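Local structure of transcriptional regulator, AraC family (Pseudomonas putida, 3GRA) at residues A[163-166]-A[167-171]; A[174-177]-A[178-182]. The protein probably acts as a sequence-specific DNA-binding transcription factor of the AraC family, represented here by its DJ-1/PfpI-like domain rather than its helix-turn-helix part. All blocks are in the same frame, centred on the assembly; numbering follows the deposited sequence.

Contact 1. Residues A[163-166]-A[167-171]; sequences GAME and LMLGL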
ATOM      1  N   GLY A 163       0.655  12.089  -5.041  1.00 27.66           N
ATOM      2  CA  GLY A 163      -0.550  12.877  -5.238  1.00 25.02           C
ATOM      3  C   GLY A 163      -1.628  12.426  -4.265  1.00 26.02           C
ATOM      4  O   GLY A 163      -2.410  13.241  -3.759  1.00 26.38           O
ATOM      5  N   ALA A 164      -1.662  11.120  -4.000  1.00 24.68           N
ATOM      6  CA  ALA A 164      -2.630  10.540  -3.082  1.00 24.34           C
ATOM      7  C   ALA A 164      -2.331  10.967  -1.642  1.00 25.19           C
ATOM      8  O   ALA A 164      -3.252  11.191  -0.856  1.00 26.20           O
ATOM      9  CB  ALA A 164      -2.615   9.018  -3.191  1.00 22.87           C
HETATM   10  N   MSE A 165      -1.053  11.068  -1.287  1.00 24.61           N
HETATM   11  CA  MSE A 165      -0.700  11.502   0.069  1.00 25.84           C
HETATM   12  C   MSE A 165      -1.152  12.963   0.230  1.00 25.33           C
HETATM   13  O   MSE A 165      -1.759  13.313   1.232  1.00 24.27           O
HETATM   14  CB  MSE A 165       0.812  11.391   0.324  1.00 25.50           C
HETATM   15  CG  MSE A 165       1.255  11.828   1.749  1.00 29.47           C
HETATM   16 SE   MSE A 165       3.077  11.827   1.997  1.00 29.13          SE
HETATM   17  CE  MSE A 165       3.477  13.399   1.250  1.00 32.01           C
ATOM     18  N   GLU A 166      -0.871  13.798  -0.769  1.00 26.08           N
ATOM     19  CA  GLU A 166      -1.268  15.202  -0.706  1.00 29.20           C
ATOM     20  C   GLU A 166      -2.794  15.320  -0.707  1.00 29.46           C
ATOM     21  O   GLU A 166      -3.359  16.166  -0.017  1.00 30.76           O
ATOM     22  CB  GLU A 166      -0.714  15.995  -1.892  1.00 28.84           C
ATOM     23  CG  GLU A 166       0.805  16.195  -1.916  1.00 32.68           C
ATOM     24  CD  GLU A 166       1.335  16.989  -0.730  1.00 34.83           C
ATOM     25  OE1 GLU A 166       0.584  17.822  -0.167  1.00 35.98           O
ATOM     26  OE2 GLU A 166       2.513  16.788  -0.366  1.00 37.53           O
ATOM     27  N   LEU A 167      -3.456  14.461  -1.480  1.00 28.17           N
ATOM     28  CA  LEU A 167      -4.905  14.493  -1.571  1.00 25.88           C
ATOM     29  C   LEU A 167      -5.558  14.290  -0.206  1.00 24.26           C
ATOM     30  O   LEU A 167      -6.443  15.052   0.169  1.00 24.20           O
ATOM     31  CB  LEU A 167      -5.406  13.436  -2.563  1.00 25.23           C
ATOM     32  CG  LEU A 167      -6.908  13.453  -2.880  1.00 25.43           C
ATOM     33  CD1 LEU A 167      -7.264  14.701  -3.684  1.00 23.44           C
ATOM     34  CD2 LEU A 167      -7.273  12.202  -3.672  1.00 24.13           C
HETATM   35  N   MSE A 168      -5.122  13.274   0.535  1.00 24.48           N
HETATM   36  CA  MSE A 168      -5.698  13.024   1.848  1.00 26.84           C
HETATM   37  C   MSE A 168      -5.264  14.085   2.864  1.00 26.04           C
HETATM   38  O   MSE A 168      -5.957  14.322   3.847  1.00 28.07           O
HETATM   39  CB  MSE A 168      -5.348  11.615   2.339  1.00 24.50           C
HETATM   40  CG  MSE A 168      -6.038  10.481   1.551  1.00 24.58           C
HETATM   41 SE   MSE A 168      -7.851  10.460   1.630  1.00 18.90          SE
HETATM   42  CE  MSE A 168      -8.258  11.367   0.203  1.00 25.61           C
ATOM     43  N   LEU A 169      -4.125  14.727   2.631  1.00 25.33           N
ATOM     44  CA  LEU A 169      -3.671  15.793   3.518  1.00 27.02           C
ATOM     45  C   LEU A 169      -4.589  16.969   3.237  1.00 26.31           C
ATOM     46  O   LEU A 169      -4.952  17.728   4.141  1.00 27.02           O
ATOM     47  CB  LEU A 169      -2.210  16.178   3.226  1.00 25.95           C
ATOM     48  CG  LEU A 169      -1.193  15.273   3.935  1.00 28.49           C
ATOM     49  CD1 LEU A 169       0.204  15.456   3.355  1.00 27.67           C
ATOM     50  CD2 LEU A 169      -1.227  15.594   5.433  1.00 29.00           C
ATOM     51  N   GLY A 170      -4.976  17.104   1.973  1.00 25.29           N
ATOM     52  CA  GLY A 170      -5.873  18.176   1.592  1.00 25.40           C
ATOM     53  C   GLY A 170      -7.205  17.963   2.288  1.00 26.06           C
ATOM     54  O   GLY A 170      -7.854  18.909   2.740  1.00 24.97           O
ATOM     55  N   LEU A 171      -7.603  16.699   2.392  1.00 26.82           N
ATOM     56  CA  LEU A 171      -8.855  16.360   3.040  1.00 27.83           C
ATOM     57  C   LEU A 171      -8.767  16.647   4.539  1.00 29.95           C
ATOM     58  O   LEU A 171      -9.692  17.212   5.117  1.00 28.40           O
ATOM     59  CB  LEU A 171      -9.196  14.880   2.810  1.00 26.39           C
ATOM     60  CG  LEU A 171     -10.473  14.350   3.486  1.00 23.90           C
ATOM     61  CD1 LEU A 171     -11.653  15.220   3.066  1.00 23.09           C
ATOM     62  CD2 LEU A 171     -10.736  12.883   3.085  1.00 23.53           C
TER
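Leu167 to Gly170 follow Gly163 to Glu166 as the next turn of an alpha-helix, the middle of helix 161-176, which packs against the mixed, mainly parallel sheet of this DJ-1/PfpI-like domain. Four backbone hydrogen bonds of the i to i+4 pattern join the turns. The shortest runs from Gly170 N to Glu166 O at 2.7 Å, and Leu167 N reaches Gly163 O at 2.8 Å. The straightest is from Met168 N to Ala164 O, with an angle of 165° at the hydrogen. At the start of the helix, Gly163 N is hydrogen-bonded to Ser160 OG.

Apolar contact between side chains is slight along this stretch, because most of them are directed at other parts of the fold. Ala164 and Leu167 face the sheet, meeting Leu107, Leu156 and Ala158, while Leu167 also touches Leu151. Ala164 and the selenomethionines Met165 and Met168 turn to helix 18-34, where Val23, Ala24 and Val27 receive them. The helix thus packs on the sheet with helix 18-34 beside it.

Met165 and Leu169, a turn apart, lie side by side and point the same way. The Met165 chain is extended as far as its selenium, with CG anti to the backbone N (chi1 -180°), and this sets its CG beside the leucine branch. Leu169 CG also lies 3.4 Å from Met165 O, beyond the oxygen of the carbonyl one turn back, and Leu169 CD1 comes to 4.1 Å from Met165 CG.

Contact 2. Residues A[174-177]-A[178-182]; sequences RLYG and DGLAE
Gly177 links two helices end to end: it breaks the helical run at the end of helix 161-176 and is also the N-cap of helix 178-188. Its positive phi (96°) turns the chain out of the first helix; a beta carbon here would collide with Tyr176 O, so the bend suits glycine.

Asp178 opens the second helix at the surface. Its bond from CA to CB points away from 174-177, though CB is 3.7 Å from Gly177 C, and the side chain touches Arg173 of the preceding helix. Gly179 follows in the exposed first turn, its N 3.0 Å from Gly177 C, and contributes backbone alone.

Leu180 carries the side-chain contact. With chi1 at -162° the leucine swings its branch away from its own backbone N and alongside Tyr176, both side chains pointing the same way. Leu180 CD2 touches the root of the tyrosine, 3.5 Å from Tyr176 CB, and approaches the ring obliquely, 4.0 Å from both Tyr176 CG and CD1. Leu175 CB covers one face of that ring, offset toward its rim. Arg35 touches both Tyr176 and Leu180, while Ser38 and Tyr6 also border the tyrosine; Val172 meets Leu180 from the earlier helix. The backbone N of Leu180 gives a weak, bent hydrogen bond to Gly177 O at 3.3 Å.

Ala181 is buried, its methyl touching Val172 and Arg173, which is where the second helix turns back against the first. Ala181 N shares the Gly177 O acceptor through a longer but nearly straight weak hydrogen bond of 3.4 Å, with an angle of 176° at the hydrogen.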
ATOM      1  N   ARG A 174      -8.889  20.422   5.198  1.00 40.22           N
ATOM      2  CA  ARG A 174     -10.232  20.957   4.987  1.00 40.70           C
ATOM      3  C   ARG A 174     -11.252  20.589   6.068  1.00 42.48           C
ATOM      4  O   ARG A 174     -12.291  21.245   6.202  1.00 42.87           O
ATOM      5  CB  ARG A 174     -10.747  20.479   3.626  1.00 41.67           C
ATOM      6  CG  ARG A 174     -12.239  20.649   3.381  1.00 43.82           C
ATOM      7  CD  ARG A 174     -12.611  22.079   3.040  1.00 46.03           C
ATOM      8  NE  ARG A 174     -14.054  22.237   2.863  1.00 48.98           N
ATOM      9  CZ  ARG A 174     -14.754  21.738   1.849  1.00 51.15           C
ATOM     10  NH1 ARG A 174     -14.157  21.037   0.895  1.00 51.68           N
ATOM     11  NH2 ARG A 174     -16.063  21.946   1.783  1.00 52.49           N
ATOM     12  N   LEU A 175     -10.959  19.552   6.843  1.00 42.81           N
ATOM     13  CA  LEU A 175     -11.876  19.105   7.878  1.00 44.75           C
ATOM     14  C   LEU A 175     -11.462  19.462   9.305  1.00 47.38           C
ATOM     15  O   LEU A 175     -12.286  19.907  10.097  1.00 46.73           O
ATOM     16  CB  LEU A 175     -12.060  17.586   7.783  1.00 44.03           C
ATOM     17  CG  LEU A 175     -12.604  17.018   6.471  1.00 43.09           C
ATOM     18  CD1 LEU A 175     -12.492  15.502   6.476  1.00 40.71           C
ATOM     19  CD2 LEU A 175     -14.037  17.460   6.285  1.00 41.90           C
ATOM     20  N   TYR A 176     -10.192  19.273   9.637  1.00 50.17           N
ATOM     21  CA  TYR A 176      -9.753  19.548  10.995  1.00 52.54           C
ATOM     22  C   TYR A 176      -8.681  20.629  11.158  1.00 52.99           C
ATOM     23  O   TYR A 176      -8.144  20.828  12.251  1.00 50.62           O
ATOM     24  CB  TYR A 176      -9.339  18.223  11.644  1.00 54.90           C
ATOM     25  CG  TYR A 176     -10.456  17.192  11.547  1.00 57.42           C
ATOM     26  CD1 TYR A 176     -10.384  16.123  10.651  1.00 58.25           C
ATOM     27  CD2 TYR A 176     -11.629  17.343  12.291  1.00 58.64           C
ATOM     28  CE1 TYR A 176     -11.454  15.239  10.491  1.00 58.11           C
ATOM     29  CE2 TYR A 176     -12.702  16.469  12.140  1.00 59.17           C
ATOM     30  CZ  TYR A 176     -12.612  15.420  11.237  1.00 59.56           C
ATOM     31  OH  TYR A 176     -13.694  14.584  11.063  1.00 59.05           O
ATOM     32  N   GLY A 177      -8.381  21.331  10.067  1.00 53.81           N
ATOM     33  CA  GLY A 177      -7.413  22.412  10.121  1.00 54.24           C
ATOM     34  C   GLY A 177      -5.981  22.108   9.732  1.00 55.08           C
ATOM     35  O   GLY A 177      -5.552  20.957   9.734  1.00 55.66           O
ATOM     36  N   ASP A 178      -5.240  23.163   9.407  1.00 55.45           N
ATOM     37  CA  ASP A 178      -3.845  23.051   9.013  1.00 56.13           C
ATOM     38  C   ASP A 178      -3.057  22.410  10.151  1.00 56.19           C
ATOM     39  O   ASP A 178      -2.075  21.700   9.927  1.00 55.94           O
ATOM     40  CB  ASP A 178      -3.271  24.441   8.706  1.00 57.31           C
ATOM     41  CG  ASP A 178      -4.145  25.242   7.747  1.00 58.70           C
ATOM     42  OD1 ASP A 178      -4.313  24.813   6.586  1.00 57.79           O
ATOM     43  OD2 ASP A 178      -4.664  26.307   8.160  1.00 60.58           O
ATOM     44  N   GLY A 179      -3.503  22.667  11.375  1.00 56.40           N
ATOM     45  CA  GLY A 179      -2.837  22.122  12.544  1.00 55.27           C
ATOM     46  C   GLY A 179      -2.686  20.615  12.525  1.00 54.13           C
ATOM     47  O   GLY A 179      -1.580  20.100  12.714  1.00 55.30           O
ATOM     48  N   LEU A 180      -3.784  19.900  12.296  1.00 52.46           N
ATOM     49  CA  LEU A 180      -3.742  18.438  12.265  1.00 50.60           C
ATOM     50  C   LEU A 180      -2.927  17.936  11.076  1.00 50.09           C
ATOM     51  O   LEU A 180      -2.044  17.097  11.231  1.00 49.74           O
ATOM     52  CB  LEU A 180      -5.161  17.869  12.193  1.00 49.69           C
ATOM     53  CG  LEU A 180      -5.313  16.395  12.571  1.00 50.37           C
ATOM     54  CD1 LEU A 180      -4.886  16.200  14.015  1.00 50.83           C
ATOM     55  CD2 LEU A 180      -6.753  15.959  12.386  1.00 49.98           C
ATOM     56  N   ALA A 181      -3.219  18.466   9.891  1.00 50.79           N
ATOM     57  CA  ALA A 181      -2.518  18.060   8.673  1.00 50.63           C
ATOM     58  C   ALA A 181      -1.015  18.260   8.788  1.00 51.13           C
ATOM     59  O   ALA A 181      -0.232  17.396   8.394  1.00 49.25           O
ATOM     60  CB  ALA A 181      -3.055  18.830   7.476  1.00 48.76           C
ATOM     61  N   GLU A 182      -0.616  19.407   9.327  1.00 53.56           N
ATOM     62  CA  GLU A 182       0.795  19.711   9.493  1.00 55.51           C
ATOM     63  C   GLU A 182       1.408  18.698  10.454  1.00 55.63           C
ATOM     64  O   GLU A 182       2.543  18.264  10.272  1.00 55.93           O
ATOM     65  CB  GLU A 182       0.976  21.130  10.043  1.00 57.87           C
ATOM     66  CG  GLU A 182       2.422  21.602  10.073  1.00 61.37           C
ATOM     67  CD  GLU A 182       2.632  22.854  10.924  1.00 63.74           C
ATOM     68  OE1 GLU A 182       3.749  23.415  10.880  1.00 64.25           O
ATOM     69  OE2 GLU A 182       1.691  23.267  11.640  1.00 65.51           O
TER

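Overall arrangement
Contacts 1 and 2 follow in series along the chain and share helix 161-176: contact 1 occupies its buried middle, and contact 2 its C-terminal end with the turn into helix 178-188. Their centres are about 12 Å apart and lie on the same side of the chain's centre, at about 10 Å and 19 Å from it, so the path runs from the interior to the surface. Because helix 178-188 turns back, the two also meet directly, Leu169 CD2 packing 3.6 Å from Ala181 O. Both lie away from Asp91, a magnesium ligand observed for this protein, although no ion is bound to this chain, and neither is touched by the other subunit.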